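Local structure of trans-4-hydroxy-L-proline dehydratase (Clostridioides difficile 70-100-2010, 6VXC) at residues L517-D522 with E646-R650; A166-T170 with C667-F671; T405-K411 with A742-R746. The protein catalyses the glycyl-radical dehydration of trans-4-hydroxy-L-proline to (S)-1-pyrroline-5-carboxylate in the anaerobic breakdown of hydroxyproline. All blocks are in the same frame, centred on the assembly; numbering follows the deposited sequence.

Contact 1: L517-D522 with E646-R650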
loop_
_atom_site.group_PDB
_atom_site.type_symbol
_atom_site.label_atom_id
_atom_site.label_comp_id
_atom_site.label_asym_id
_atom_site.label_seq_id
_atom_site.Cartn_x
_atom_site.Cartn_y
_atom_site.Cartn_z
ATOM N N LEU A 517 3.594 -24.925 7.169
ATOM C CA LEU A 517 2.877 -23.655 7.194
ATOM C C LEU A 517 2.576 -23.209 8.623
ATOM O O LEU A 517 2.788 -22.046 8.977
ATOM C CB LEU A 517 1.583 -23.788 6.395
ATOM C CG LEU A 517 0.651 -22.592 6.253
ATOM C CD1 LEU A 517 1.415 -21.428 5.677
ATOM C CD2 LEU A 517 -0.513 -22.979 5.345
ATOM N N HIS A 518 2.030 -24.118 9.433
ATOM C CA HIS A 518 1.708 -23.809 10.823
ATOM C C HIS A 518 2.938 -23.302 11.557
ATOM O O HIS A 518 2.883 -22.297 12.264
ATOM C CB HIS A 518 1.135 -25.053 11.514
ATOM C CG HIS A 518 0.889 -24.881 12.986
ATOM N ND1 HIS A 518 -0.104 -24.066 13.492
ATOM C CD2 HIS A 518 1.495 -25.440 14.061
ATOM C CE1 HIS A 518 -0.096 -24.130 14.812
ATOM N NE2 HIS A 518 0.862 -24.957 15.183
ATOM N N TYR A 519 4.071 -23.979 11.377
ATOM C CA TYR A 519 5.296 -23.563 12.049
ATOM C C TYR A 519 5.727 -22.173 11.596
ATOM O O TYR A 519 6.069 -21.314 12.415
ATOM C CB TYR A 519 6.396 -24.577 11.768
ATOM C CG TYR A 519 7.747 -24.227 12.355
ATOM C CD1 TYR A 519 7.957 -24.255 13.730
ATOM C CD2 TYR A 519 8.816 -23.911 11.534
ATOM C CE1 TYR A 519 9.193 -23.962 14.267
ATOM C CE2 TYR A 519 10.058 -23.614 12.054
ATOM C CZ TYR A 519 10.242 -23.639 13.425
ATOM O OH TYR A 519 11.472 -23.346 13.960
ATOM N N MET A 520 5.713 -21.932 10.282
ATOM C CA MET A 520 6.195 -20.650 9.780
ATOM C C MET A 520 5.267 -19.510 10.202
ATOM O O MET A 520 5.731 -18.404 10.517
ATOM C CB MET A 520 6.349 -20.728 8.255
ATOM C CG MET A 520 7.246 -19.654 7.634
ATOM S SD MET A 520 8.896 -19.534 8.381
ATOM C CE MET A 520 9.418 -21.230 8.223
ATOM N N ILE A 521 3.956 -19.759 10.211
ATOM C CA ILE A 521 3.019 -18.751 10.696
ATOM C C ILE A 521 3.226 -18.509 12.196
ATOM O O ILE A 521 3.227 -17.362 12.660
ATOM C CB ILE A 521 1.566 -19.152 10.368
ATOM C CG1 ILE A 521 1.344 -19.257 8.842
ATOM C CG2 ILE A 521 0.581 -18.153 10.979
ATOM C CD1 ILE A 521 1.733 -18.017 8.075
ATOM N N ASP A 522 3.416 -19.577 12.975
ATOM C CA ASP A 522 3.707 -19.395 14.397
ATOM C C ASP A 522 4.933 -18.502 14.597
ATOM O O ASP A 522 4.922 -17.602 15.442
ATOM C CB ASP A 522 3.925 -20.747 15.079
ATOM C CG ASP A 522 2.634 -21.393 15.562
ATOM O OD1 ASP A 522 1.558 -20.770 15.476
ATOM O OD2 ASP A 522 2.703 -22.543 16.050
ATOM N N GLU A 646 -5.071 -21.215 8.930
ATOM C CA GLU A 646 -3.903 -21.124 9.796
ATOM C C GLU A 646 -3.747 -19.736 10.407
ATOM O O GLU A 646 -3.270 -19.613 11.545
ATOM C CB GLU A 646 -2.658 -21.499 9.004
ATOM C CG GLU A 646 -1.407 -21.603 9.829
ATOM C CD GLU A 646 -1.540 -22.637 10.911
ATOM O OE1 GLU A 646 -1.936 -23.786 10.597
ATOM O OE2 GLU A 646 -1.249 -22.292 12.071
ATOM N N VAL A 647 -4.165 -18.694 9.696
ATOM C CA VAL A 647 -3.918 -17.317 10.111
ATOM C C VAL A 647 -5.126 -16.693 10.805
ATOM O O VAL A 647 -4.982 -16.040 11.838
ATOM C CB VAL A 647 -3.462 -16.463 8.906
ATOM C CG1 VAL A 647 -3.403 -14.983 9.302
ATOM C CG2 VAL A 647 -2.119 -16.928 8.426
ATOM N N THR A 648 -6.326 -16.872 10.248
ATOM C CA THR A 648 -7.475 -16.044 10.617
ATOM C C THR A 648 -7.993 -16.326 12.033
ATOM O O THR A 648 -8.234 -17.475 12.412
ATOM C CB THR A 648 -8.609 -16.261 9.613
ATOM O OG1 THR A 648 -8.140 -16.001 8.285
ATOM C CG2 THR A 648 -9.784 -15.347 9.925
ATOM N N GLY A 649 -8.251 -15.265 12.788
ATOM C CA GLY A 649 -8.805 -15.406 14.116
ATOM C C GLY A 649 -7.776 -15.478 15.220
ATOM O O GLY A 649 -8.151 -15.459 16.391
ATOM N N ARG A 650 -6.498 -15.573 14.891
ATOM C CA ARG A 650 -5.497 -15.432 15.927
ATOM C C ARG A 650 -5.602 -14.031 16.525
ATOM O O ARG A 650 -5.778 -13.063 15.786
ATOM C CB ARG A 650 -4.091 -15.637 15.370
ATOM C CG ARG A 650 -3.794 -17.009 14.836
ATOM C CD ARG A 650 -2.418 -16.977 14.238
ATOM N NE ARG A 650 -1.999 -18.283 13.749
ATOM C CZ ARG A 650 -1.025 -19.018 14.280
ATOM N NH1 ARG A 650 -0.359 -18.584 15.341
ATOM N NH2 ARG A 650 -0.713 -20.183 13.736
#

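Contact 2: A166-T170 with C667-F671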
loop_
_atom_site.group_PDB
_atom_site.type_symbol
_atom_site.label_atom_id
_atom_site.label_comp_id
_atom_site.label_asym_id
_atom_site.label_seq_id
_atom_site.Cartn_x
_atom_site.Cartn_y
_atom_site.Cartn_z
ATOM N N ALA A 166 16.355 -15.964 5.196
ATOM C CA ALA A 166 16.194 -16.914 4.098
ATOM C C ALA A 166 15.103 -16.532 3.098
ATOM O O ALA A 166 14.940 -17.225 2.093
ATOM C CB ALA A 166 15.874 -18.299 4.657
ATOM N N GLY A 167 14.343 -15.478 3.350
ATOM C CA GLY A 167 13.276 -15.106 2.448
ATOM C C GLY A 167 11.986 -15.874 2.630
ATOM O O GLY A 167 11.184 -15.917 1.697
ATOM N N MET A 168 11.748 -16.468 3.812
ATOM C CA MET A 168 10.460 -17.095 4.086
ATOM C C MET A 168 9.352 -16.055 4.230
ATOM O O MET A 168 8.182 -16.350 3.975
ATOM C CB MET A 168 10.521 -17.944 5.368
ATOM C CG MET A 168 11.526 -19.090 5.359
ATOM S SD MET A 168 11.390 -20.133 3.869
ATOM C CE MET A 168 9.669 -20.669 3.904
ATOM N N PHE A 169 9.683 -14.869 4.715
ATOM C CA PHE A 169 8.684 -13.828 4.901
ATOM C C PHE A 169 9.420 -12.506 5.045
ATOM O O PHE A 169 10.646 -12.474 5.152
ATOM C CB PHE A 169 7.770 -14.131 6.096
ATOM C CG PHE A 169 8.493 -14.323 7.428
ATOM C CD1 PHE A 169 8.992 -13.231 8.133
ATOM C CD2 PHE A 169 8.614 -15.583 7.994
ATOM C CE1 PHE A 169 9.620 -13.401 9.384
ATOM C CE2 PHE A 169 9.250 -15.770 9.241
ATOM C CZ PHE A 169 9.756 -14.673 9.933
ATOM N N THR A 170 8.666 -11.409 5.019
ATOM C CA THR A 170 9.240 -10.086 5.231
ATOM C C THR A 170 8.635 -9.484 6.495
ATOM O O THR A 170 7.745 -10.063 7.112
ATOM C CB THR A 170 9.012 -9.146 4.032
ATOM O OG1 THR A 170 7.631 -8.766 3.988
ATOM C CG2 THR A 170 9.409 -9.804 2.689
ATOM N N CYS A 667 7.323 -8.165 -4.063
ATOM C CA CYS A 667 7.915 -9.240 -3.285
ATOM C C CYS A 667 7.889 -10.583 -4.005
ATOM O O CYS A 667 8.653 -11.480 -3.619
ATOM C CB CYS A 667 7.215 -9.366 -1.934
ATOM S SG CYS A 667 8.179 -10.255 -0.713
ATOM N N HIS A 668 7.043 -10.748 -5.039
ATOM C CA HIS A 668 7.061 -11.997 -5.803
ATOM C C HIS A 668 8.356 -12.166 -6.584
ATOM O O HIS A 668 8.718 -13.300 -6.903
ATOM C CB HIS A 668 5.851 -12.107 -6.744
ATOM C CG HIS A 668 5.782 -11.039 -7.792
ATOM N ND1 HIS A 668 5.694 -9.701 -7.481
ATOM C CD2 HIS A 668 5.734 -11.118 -9.145
ATOM C CE1 HIS A 668 5.635 -8.996 -8.599
ATOM N NE2 HIS A 668 5.657 -9.833 -9.623
ATOM N N ILE A 669 9.047 -11.068 -6.895
ATOM C CA ILE A 669 10.375 -11.157 -7.496
ATOM C C ILE A 669 11.377 -11.701 -6.479
ATOM O O ILE A 669 12.050 -12.703 -6.726
ATOM C CB ILE A 669 10.808 -9.788 -8.051
ATOM C CG1 ILE A 669 9.738 -9.216 -9.017
ATOM C CG2 ILE A 669 12.208 -9.866 -8.683
ATOM C CD1 ILE A 669 9.411 -10.107 -10.228
ATOM N N TYR A 670 11.470 -11.046 -5.319
ATOM C CA TYR A 670 12.383 -11.467 -4.254
ATOM C C TYR A 670 12.124 -12.906 -3.824
ATOM O O TYR A 670 13.055 -13.713 -3.721
ATOM C CB TYR A 670 12.224 -10.509 -3.064
ATOM C CG TYR A 670 12.830 -10.932 -1.727
ATOM C CD1 TYR A 670 14.170 -11.282 -1.614
ATOM C CD2 TYR A 670 12.071 -10.906 -0.575
ATOM C CE1 TYR A 670 14.725 -11.639 -0.382
ATOM C CE2 TYR A 670 12.621 -11.254 0.667
ATOM C CZ TYR A 670 13.943 -11.625 0.748
ATOM O OH TYR A 670 14.475 -11.971 1.975
ATOM N N PHE A 671 10.859 -13.248 -3.580
ATOM C CA PHE A 671 10.517 -14.584 -3.092
ATOM C C PHE A 671 10.910 -15.672 -4.087
ATOM O O PHE A 671 11.254 -16.784 -3.678
ATOM C CB PHE A 671 9.021 -14.673 -2.792
ATOM C CG PHE A 671 8.633 -14.113 -1.457
ATOM C CD1 PHE A 671 9.605 -13.705 -0.551
ATOM C CD2 PHE A 671 7.286 -14.009 -1.090
ATOM C CE1 PHE A 671 9.252 -13.204 0.692
ATOM C CE2 PHE A 671 6.919 -13.516 0.161
ATOM C CZ PHE A 671 7.907 -13.103 1.052
HETATM O O HOH W 1 13.014 -11.742 3.977
#

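Contact 3: T405-K411 with A742-R746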
loop_
_atom_site.group_PDB
_atom_site.type_symbol
_atom_site.label_atom_id
_atom_site.label_comp_id
_atom_site.label_asym_id
_atom_site.label_seq_id
_atom_site.Cartn_x
_atom_site.Cartn_y
_atom_site.Cartn_z
ATOM N N THR A 405 -23.734 0.866 -10.003
ATOM C CA THR A 405 -22.941 1.853 -10.728
ATOM C C THR A 405 -23.450 1.988 -12.160
ATOM O O THR A 405 -23.649 0.981 -12.838
ATOM C CB THR A 405 -21.467 1.431 -10.749
ATOM O OG1 THR A 405 -20.956 1.355 -9.412
ATOM C CG2 THR A 405 -20.622 2.398 -11.599
ATOM N N PRO A 406 -23.652 3.204 -12.656
ATOM C CA PRO A 406 -24.075 3.365 -14.055
ATOM C C PRO A 406 -23.029 2.829 -15.020
ATOM O O PRO A 406 -21.825 2.941 -14.787
ATOM C CB PRO A 406 -24.267 4.880 -14.194
ATOM C CG PRO A 406 -24.451 5.363 -12.768
ATOM C CD PRO A 406 -23.633 4.477 -11.924
ATOM N N GLN A 407 -23.500 2.187 -16.086
ATOM C CA GLN A 407 -22.574 1.636 -17.068
ATOM C C GLN A 407 -21.698 2.723 -17.682
ATOM O O GLN A 407 -20.542 2.467 -18.020
ATOM C CB GLN A 407 -23.342 0.879 -18.153
ATOM C CG GLN A 407 -22.448 0.035 -19.058
ATOM C CD GLN A 407 -21.953 -1.233 -18.388
ATOM O OE1 GLN A 407 -22.140 -1.429 -17.185
ATOM N NE2 GLN A 407 -21.342 -2.119 -19.176
ATOM N N LYS A 408 -22.212 3.942 -17.812
ATOM C CA LYS A 408 -21.402 5.027 -18.358
ATOM C C LYS A 408 -20.146 5.264 -17.522
ATOM O O LYS A 408 -19.065 5.525 -18.066
ATOM C CB LYS A 408 -22.227 6.312 -18.438
ATOM C CG LYS A 408 -21.428 7.542 -18.853
ATOM C CD LYS A 408 -22.300 8.809 -18.915
ATOM C CE LYS A 408 -21.462 10.048 -19.198
ATOM N NZ LYS A 408 -22.241 11.295 -19.006
ATOM N N PHE A 409 -20.272 5.191 -16.196
ATOM C CA PHE A 409 -19.110 5.402 -15.340
ATOM C C PHE A 409 -18.092 4.286 -15.535
ATOM O O PHE A 409 -16.900 4.542 -15.718
ATOM C CB PHE A 409 -19.546 5.493 -13.878
ATOM C CG PHE A 409 -18.401 5.714 -12.909
ATOM C CD1 PHE A 409 -17.898 6.986 -12.691
ATOM C CD2 PHE A 409 -17.834 4.648 -12.218
ATOM C CE1 PHE A 409 -16.854 7.198 -11.800
ATOM C CE2 PHE A 409 -16.776 4.855 -11.327
ATOM C CZ PHE A 409 -16.287 6.142 -11.119
ATOM N N LEU A 410 -18.551 3.036 -15.526
ATOM C CA LEU A 410 -17.633 1.927 -15.747
ATOM C C LEU A 410 -16.907 2.060 -17.087
ATOM O O LEU A 410 -15.691 1.842 -17.171
ATOM C CB LEU A 410 -18.399 0.604 -15.669
ATOM C CG LEU A 410 -17.653 -0.654 -16.111
ATOM C CD1 LEU A 410 -16.377 -0.887 -15.285
ATOM C CD2 LEU A 410 -18.587 -1.879 -16.092
ATOM N N LYS A 411 -17.635 2.420 -18.152
ATOM C CA LYS A 411 -17.008 2.477 -19.468
ATOM C C LYS A 411 -15.990 3.607 -19.554
ATOM O O LYS A 411 -14.951 3.463 -20.202
ATOM C CB LYS A 411 -18.069 2.599 -20.563
ATOM C CG LYS A 411 -18.834 1.281 -20.789
ATOM C CD LYS A 411 -19.840 1.374 -21.930
ATOM C CE LYS A 411 -19.151 1.526 -23.284
ATOM N NZ LYS A 411 -20.136 1.383 -24.405
ATOM N N ALA A 742 -15.461 -3.880 -20.029
ATOM C CA ALA A 742 -16.520 -3.631 -19.063
ATOM C C ALA A 742 -17.244 -4.914 -18.693
ATOM O O ALA A 742 -17.556 -5.142 -17.523
ATOM C CB ALA A 742 -17.515 -2.615 -19.631
ATOM N N ASN A 743 -17.529 -5.754 -19.681
ATOM C CA ASN A 743 -18.242 -6.990 -19.418
ATOM C C ASN A 743 -17.404 -7.954 -18.592
ATOM O O ASN A 743 -17.946 -8.694 -17.770
ATOM C CB ASN A 743 -18.654 -7.642 -20.735
ATOM C CG ASN A 743 -19.812 -6.916 -21.423
ATOM O OD1 ASN A 743 -20.430 -6.030 -20.842
ATOM N ND2 ASN A 743 -20.119 -7.316 -22.657
ATOM N N LEU A 744 -16.091 -8.000 -18.835
ATOM C CA LEU A 744 -15.236 -8.883 -18.051
ATOM C C LEU A 744 -15.224 -8.459 -16.582
ATOM O O LEU A 744 -15.314 -9.298 -15.679
ATOM C CB LEU A 744 -13.815 -8.884 -18.626
ATOM C CG LEU A 744 -12.849 -9.923 -18.026
ATOM C CD1 LEU A 744 -13.195 -11.333 -18.508
ATOM C CD2 LEU A 744 -11.392 -9.597 -18.275
ATOM N N VAL A 745 -15.139 -7.158 -16.335
ATOM C CA VAL A 745 -15.184 -6.650 -14.966
ATOM C C VAL A 745 -16.486 -7.060 -14.291
ATOM O O VAL A 745 -16.479 -7.599 -13.177
ATOM C CB VAL A 745 -14.982 -5.125 -14.959
ATOM C CG1 VAL A 745 -15.199 -4.547 -13.560
ATOM C CG2 VAL A 745 -13.581 -4.790 -15.444
ATOM N N ARG A 746 -17.618 -6.811 -14.967
ATOM C CA ARG A 746 -18.940 -7.160 -14.438
ATOM C C ARG A 746 -19.081 -8.660 -14.208
ATOM O O ARG A 746 -19.707 -9.090 -13.232
ATOM C CB ARG A 746 -20.053 -6.699 -15.396
ATOM C CG ARG A 746 -20.257 -5.211 -15.550
ATOM C CD ARG A 746 -21.188 -4.647 -14.523
ATOM N NE ARG A 746 -21.609 -3.299 -14.880
ATOM C CZ ARG A 746 -21.951 -2.386 -13.979
ATOM N NH1 ARG A 746 -21.912 -2.693 -12.688
ATOM N NH2 ARG A 746 -22.289 -1.163 -14.355
HETATM O O HOH W 2 -20.855 -4.766 -18.631
#

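Contact 1: L517-D522 with E646-R650
The guanidinium of Arg650 has CG2 of Ile521 over one face, 3.4 Å above its plane and offset toward the rim. At its edge, in plane, lie Asp522 OD1 and the backbone O of Glu646. The imidazole of His518 has CG of Asp522 over one face, also near the rim, and the carboxylate of Glu646 at its edge. Asp522, Glu646 and Arg650 form a salt-bridge network between helix 506-538 and the C-terminal end of helix 630-647, and His518 joins it by a hydrogen bond to Glu646. Arg650 follows that helix end in a type II beta turn from Val647 to Arg650, with Gly649 at positive phi. Arg650 NH1 and NH2 both grip Asp522 OD1, each at 2.9 Å. The carboxylate plane stands 74° from the guanidinium plane, and one oxygen takes both bonds, end-on. Arg650 also binds back within its own segment: NE reaches Glu646 O at 2.9 Å, and NH2 reaches the anti lone pair of Glu646 OE2 at 2.7 Å. The guanidinium is thus held in its plane by Asp522 OD1 on one side and Glu646 O and OE2 on the other. The apolar part of the contact is Ile521. Its CG1 lies 3.7 Å from Glu646 CG, and its CG2 lies 3.9 Å from Val647 CG2. Val647 also packs on Tyr658 and Val660 of strand 657-661. The Glu646 side chain has CG anti to the backbone N (chi1 -173°) and bends at chi2, which turns the carboxylate to His518. There His518 ND1 donates to Glu646 OE2 over 2.5 Å, on the syn side and 33° out of the carboxylate plane.

Contact 2: A166-T170 with C667-F671
Thr170 CG2 makes van der Waals contacts with three side chains of helix 667-673, reaching in from the loop after helix 158-166. It lies 3.6 Å from Cys667 SG, and it also touches Phe671 CE1 and, at the ring edge, Tyr670 CE2. Within the helix, Cys667 SG stands over the centre of the Phe671 ring, 3.3 Å above its plane. Phe671 CZ packs against Phe169 CA. Gly167 CA lies 3.4 Å from Tyr670 OH, a close approach to the backbone.

No direct hydrogen bond joins the segments; a water and Asn472 bridge them. The water donates to Phe169 O at 2.7 Å and accepts from Tyr670 OH at 2.5 Å. Tyr670 CG is anti to the backbone N (chi1 166°), which carries the ring toward the loop. Asn472 ND2 is hydrogen-bonded to both Gly167 O and Phe671 O, tying the two backbones together. Thr170 OG1 is hydrogen-bonded to Glu353 OE1.

Gly167, at positive phi, ends helix 158-166 in a Schellman motif. This capped helix end packs against helix 667-673 in the interior of the glycyl radical enzyme fold, where the side chain of Cys667 is about 10 Å from that of Cys454, probably the radical cysteine.

Contact 3: T405-K411 with A742-R746
Gln407 OE1 is gripped by two nitrogens of one arginine: Arg746 NH2 at 2.8 Å and Arg746 NE at 3.0 Å. This is a side-on grip, both bonds to one oxygen, at the first turn of helix 407-418, which packs across helix 734-750. The short segments of these helices cross at 110°, with their axes 10.8 Å apart at closest approach. The contact joins the pyruvate formate lyase-like part of the chain to its glycine radical part.

The amide of Gln407 and the guanidinium of Arg746 are nearly coplanar, 13° apart. Arg746 NE lies on a lone pair of OE1, in the carbonyl plane, while NH2 arrives almost in line with the C=O bond. NH2 also donates to Thr405 O at 3.0 Å, from above that carbonyl plane. Arg746 therefore binds both the loop leading into the helix and its first turn, with Pro406 at the N-cap position between them. Outside the segments, Arg746 NH1 bonds to Ser402 O. Together these bonds fix the rotation of the guanidinium. The arginine chain bends at chi2 (-87°), which brings its NE edge to the glutamine.

Leu410 supplies the apolar part. Its CD2 lies 3.8 Å from Ala742 CB and 3.6 Å from Arg746 NE, while CD1 touches Val745 CG1. Leu410 and Arg746 also pack on Ile401 of strand 396-401, and Val745 packs on strand 755-759, so the two helices meet beside the mixed sheet. Lys411 makes a salt bridge to Asp739, about one turn earlier on helix 734-750.

On the Asn743 side a water links the two helices. It accepts from Gln407 NE2 at 2.7 Å and donates to Asn743 OD1 at 2.6 Å.

Overall arrangement
Contacts 1 and 2 lie on the same side of the chain's centre, with their own centres about 17 Å apart. They touch through Met520 of contact 1, whose SD lies 3.8 Å from Met168 CB and 3.9 Å from Phe169 CE2 of contact 2. Helix 506-538 thus faces helix 630-647 on one side and the 166-170 loop on another. Contact 3 stands apart, its centre about 38 Å from that of contact 1 and 36 Å from that of contact 2. Contact 2 is the one near the probable catalytic residues: the Cys667 side chain is about 12 Å from that of Glu456. Contacts 1 and 3 lie away from the active site.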